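Local coordinates for D-glyceraldehyde dehydrogenase (NADP(+)) (Thermoplasma acidophilum, PDB 5IZD), which oxidises D-glyceraldehyde to (R)-glycerate with NADP+ in the non-phosphorylated Entner-Doudoroff pathway of Thermoplasma acidophilum, at residues A[66-71]-A[186-191]. Sequence-based numbering, arbitrary orientation.
Sequences KIIYRA and RKFVEA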
ATOM      1  N   LYS A  66      21.279  11.677  -1.224  1.00 33.82           N
ATOM      2  CA  LYS A  66      22.601  11.978  -0.600  1.00 35.03           C
ATOM      3  C   LYS A  66      22.897  13.488  -0.549  1.00 34.99           C
ATOM      4  O   LYS A  66      23.434  14.002   0.475  1.00 35.43           O
ATOM      5  CB  LYS A  66      23.736  11.278  -1.327  1.00 36.22           C
ATOM      6  CG  LYS A  66      23.687   9.755  -1.160  1.00 36.81           C
ATOM      7  CD  LYS A  66      24.856   9.044  -1.844  1.00 38.10           C
ATOM      8  CE  LYS A  66      24.723   7.548  -1.591  1.00 38.55           C
ATOM      9  NZ  LYS A  66      25.648   6.839  -2.504  1.00 39.59           N
ATOM     10  N   ILE A  67      22.545  14.165  -1.647  1.00 34.56           N
ATOM     11  CA  ILE A  67      22.646  15.640  -1.784  1.00 34.59           C
ATOM     12  C   ILE A  67      21.686  16.309  -0.788  1.00 33.76           C
ATOM     13  O   ILE A  67      22.077  17.234  -0.096  1.00 34.02           O
ATOM     14  CB  ILE A  67      22.291  16.116  -3.213  1.00 34.46           C
ATOM     15  CG1 ILE A  67      23.315  15.622  -4.227  1.00 35.24           C
ATOM     16  CG2 ILE A  67      22.179  17.637  -3.240  1.00 34.62           C
ATOM     17  CD1 ILE A  67      22.862  15.710  -5.692  1.00 35.07           C
ATOM     18  N   ILE A  68      20.456  15.807  -0.684  1.00 32.63           N
ATOM     19  CA  ILE A  68      19.496  16.386   0.255  1.00 31.94           C
ATOM     20  C   ILE A  68      19.929  16.201   1.719  1.00 32.25           C
ATOM     21  O   ILE A  68      19.741  17.158   2.553  1.00 31.78           O
ATOM     22  CB  ILE A  68      18.067  15.832   0.029  1.00 31.11           C
ATOM     23  CG1 ILE A  68      17.531  16.246  -1.352  1.00 30.84           C
ATOM     24  CG2 ILE A  68      17.093  16.240   1.141  1.00 30.54           C
ATOM     25  CD1 ILE A  68      16.450  15.344  -1.891  1.00 30.46           C
ATOM     26  N   TYR A  69      20.506  15.030   2.042  1.00 32.48           N
ATOM     27  CA  TYR A  69      21.031  14.788   3.405  1.00 33.15           C
ATOM     28  C   TYR A  69      22.212  15.741   3.785  1.00 34.47           C
ATOM     29  O   TYR A  69      22.310  16.227   4.908  1.00 34.16           O
ATOM     30  CB  TYR A  69      21.484  13.327   3.605  1.00 33.28           C
ATOM     31  CG  TYR A  69      20.376  12.258   3.738  1.00 32.58           C
ATOM     32  CD1 TYR A  69      19.351  12.378   4.673  1.00 32.01           C
ATOM     33  CD2 TYR A  69      20.400  11.102   2.938  1.00 32.58           C
ATOM     34  CE1 TYR A  69      18.402  11.368   4.839  1.00 31.59           C
ATOM     35  CE2 TYR A  69      19.427  10.102   3.052  1.00 32.04           C
ATOM     36  CZ  TYR A  69      18.423  10.242   3.989  1.00 31.54           C
ATOM     37  OH  TYR A  69      17.491   9.247   4.133  1.00 31.01           O
ATOM     38  N   ARG A  70      23.051  16.022   2.808  1.00 35.95           N
ATOM     39  CA  ARG A  70      24.182  16.922   2.917  1.00 37.85           C
ATOM     40  C   ARG A  70      23.623  18.295   3.296  1.00 36.99           C
ATOM     41  O   ARG A  70      24.047  18.851   4.255  1.00 37.31           O
ATOM     42  CB  ARG A  70      24.928  16.966   1.604  1.00 40.20           C
ATOM     43  CG  ARG A  70      26.423  17.203   1.730  1.00 43.41           C
ATOM     44  CD  ARG A  70      27.206  16.190   0.896  1.00 46.07           C
ATOM     45  NE  ARG A  70      27.018  16.464  -0.501  1.00 47.05           N
ATOM     46  CZ  ARG A  70      27.005  15.554  -1.447  1.00 48.78           C
ATOM     47  NH1 ARG A  70      26.819  15.927  -2.691  1.00 49.17           N
ATOM     48  NH2 ARG A  70      27.198  14.285  -1.143  1.00 49.90           N
ATOM     49  N   ALA A  71      22.648  18.789   2.544  1.00 35.98           N
ATOM     50  CA  ALA A  71      21.928  20.052   2.860  1.00 35.49           C
ATOM     51  C   ALA A  71      21.397  20.072   4.278  1.00 35.24           C
ATOM     52  O   ALA A  71      21.632  21.001   5.021  1.00 34.92           O
ATOM     53  CB  ALA A  71      20.809  20.344   1.898  1.00 34.67           C
ATOM     54  N   ARG A 186      20.719  28.442  -0.528  1.00 34.77           N
ATOM     55  CA  ARG A 186      22.188  28.487  -0.563  1.00 36.10           C
ATOM     56  C   ARG A 186      22.730  27.195   0.070  1.00 35.98           C
ATOM     57  O   ARG A 186      23.641  26.603  -0.491  1.00 36.29           O
ATOM     58  CB  ARG A 186      22.727  29.757   0.109  1.00 37.31           C
ATOM     59  CG  ARG A 186      24.261  29.972   0.053  1.00 38.89           C
ATOM     60  CD  ARG A 186      24.668  31.360   0.558  1.00 40.08           C
ATOM     61  NE  ARG A 186      24.226  32.450  -0.339  1.00 40.82           N
ATOM     62  CZ  ARG A 186      24.878  32.898  -1.435  1.00 41.84           C
ATOM     63  NH1 ARG A 186      26.049  32.387  -1.837  1.00 42.77           N
ATOM     64  NH2 ARG A 186      24.345  33.903  -2.156  1.00 41.96           N
ATOM     65  N   LYS A 187      22.117  26.694   1.153  1.00 35.33           N
ATOM     66  CA  LYS A 187      22.559  25.421   1.733  1.00 35.25           C
ATOM     67  C   LYS A 187      22.397  24.242   0.763  1.00 34.89           C
ATOM     68  O   LYS A 187      23.276  23.403   0.669  1.00 35.09           O
ATOM     69  CB  LYS A 187      21.916  25.161   3.106  1.00 35.01           C
ATOM     70  CG  LYS A 187      22.387  26.146   4.174  1.00 35.61           C
ATOM     71  CD  LYS A 187      23.783  25.807   4.685  1.00 36.58           C
ATOM     72  CE  LYS A 187      24.352  26.948   5.517  1.00 37.26           C
ATOM     73  NZ  LYS A 187      24.805  28.055   4.623  1.00 37.85           N
ATOM     74  N   PHE A 188      21.291  24.196   0.034  1.00 34.31           N
ATOM     75  CA  PHE A 188      21.104  23.193  -1.012  1.00 34.26           C
ATOM     76  C   PHE A 188      22.153  23.309  -2.128  1.00 35.33           C
ATOM     77  O   PHE A 188      22.733  22.271  -2.591  1.00 35.52           O
ATOM     78  CB  PHE A 188      19.680  23.257  -1.571  1.00 33.30           C
ATOM     79  CG  PHE A 188      18.727  22.457  -0.792  1.00 32.44           C
ATOM     80  CD1 PHE A 188      18.134  22.988   0.331  1.00 32.09           C
ATOM     81  CD2 PHE A 188      18.466  21.138  -1.133  1.00 32.07           C
ATOM     82  CE1 PHE A 188      17.220  22.255   1.068  1.00 31.55           C
ATOM     83  CE2 PHE A 188      17.566  20.400  -0.379  1.00 31.51           C
ATOM     84  CZ  PHE A 188      16.947  20.958   0.732  1.00 31.13           C
ATOM     85  N   VAL A 189      22.404  24.550  -2.548  1.00 35.98           N
ATOM     86  CA  VAL A 189      23.516  24.837  -3.468  1.00 37.32           C
ATOM     87  C   VAL A 189      24.877  24.329  -2.929  1.00 38.63           C
ATOM     88  O   VAL A 189      25.560  23.528  -3.612  1.00 39.79           O
ATOM     89  CB  VAL A 189      23.612  26.331  -3.890  1.00 37.62           C
ATOM     90  CG1 VAL A 189      24.803  26.559  -4.821  1.00 38.43           C
ATOM     91  CG2 VAL A 189      22.353  26.718  -4.644  1.00 37.03           C
ATOM     92  N   GLU A 190      25.240  24.706  -1.720  1.00 39.18           N
ATOM     93  CA  GLU A 190      26.498  24.238  -1.142  1.00 40.46           C
ATOM     94  C   GLU A 190      26.545  22.708  -0.964  1.00 40.26           C
ATOM     95  O   GLU A 190      27.617  22.146  -0.957  1.00 40.97           O
ATOM     96  CB  GLU A 190      26.793  24.957   0.176  1.00 41.32           C
ATOM     97  CG  GLU A 190      27.007  26.466   0.008  1.00 42.11           C
ATOM     98  CD  GLU A 190      26.840  27.294   1.291  1.00 42.95           C
ATOM     99  OE1 GLU A 190      27.207  28.513   1.237  1.00 43.90           O
ATOM    100  OE2 GLU A 190      26.358  26.762   2.337  1.00 42.99           O
ATOM    101  N   ALA A 191      25.393  22.028  -0.845  1.00 39.40           N
ATOM    102  CA  ALA A 191      25.354  20.574  -0.721  1.00 39.23           C
ATOM    103  C   ALA A 191      25.555  19.855  -2.065  1.00 39.69           C
ATOM    104  O   ALA A 191      25.630  18.601  -2.084  1.00 39.71           O
ATOM    105  CB  ALA A 191      24.047  20.135  -0.081  1.00 38.37           C
TER
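Arg70 grips the backbone carbonyl of Ala191 side-on: its NE and NH1 both donate to Ala191 O, each at 3.0 Å. Neither bond is straight, with N-H...O angles near 138°, as expected when two N-H groups converge on one oxygen, which lies 18° out of the guanidinium plane. Bends at chi2 and chi3 bring the Arg70 chain round toward this oxygen, while Arg70 CB rests against Ala191 CB at 3.7 Å. Ala191 CB also packs on the backbone of 66-71, 3.3 Å from Ala71 N, whose hydrogen is already given to Ile67 O within the helix. Ala71 CB sits over the centre of the Phe188 ring, 3.8 Å from the centroid, in a CH-pi contact, while Ile68 CG1 meets the ring edge at CE2. An alanine in place of Phe188 would probably leave a gap beneath the Ala71 methyl and beside Ile68. Within 186-191, Lys187 NZ is paired with Glu190 OE2 in a salt bridge 3.1 Å long. The contact joins helix 39-77 to the C-terminal part of helix 178-190, their local axes 8.5 Å apart at 126°; Leu163 of helix 153-164 touches both Ile68 and Phe188, and helix 94-112 packs on Ile68.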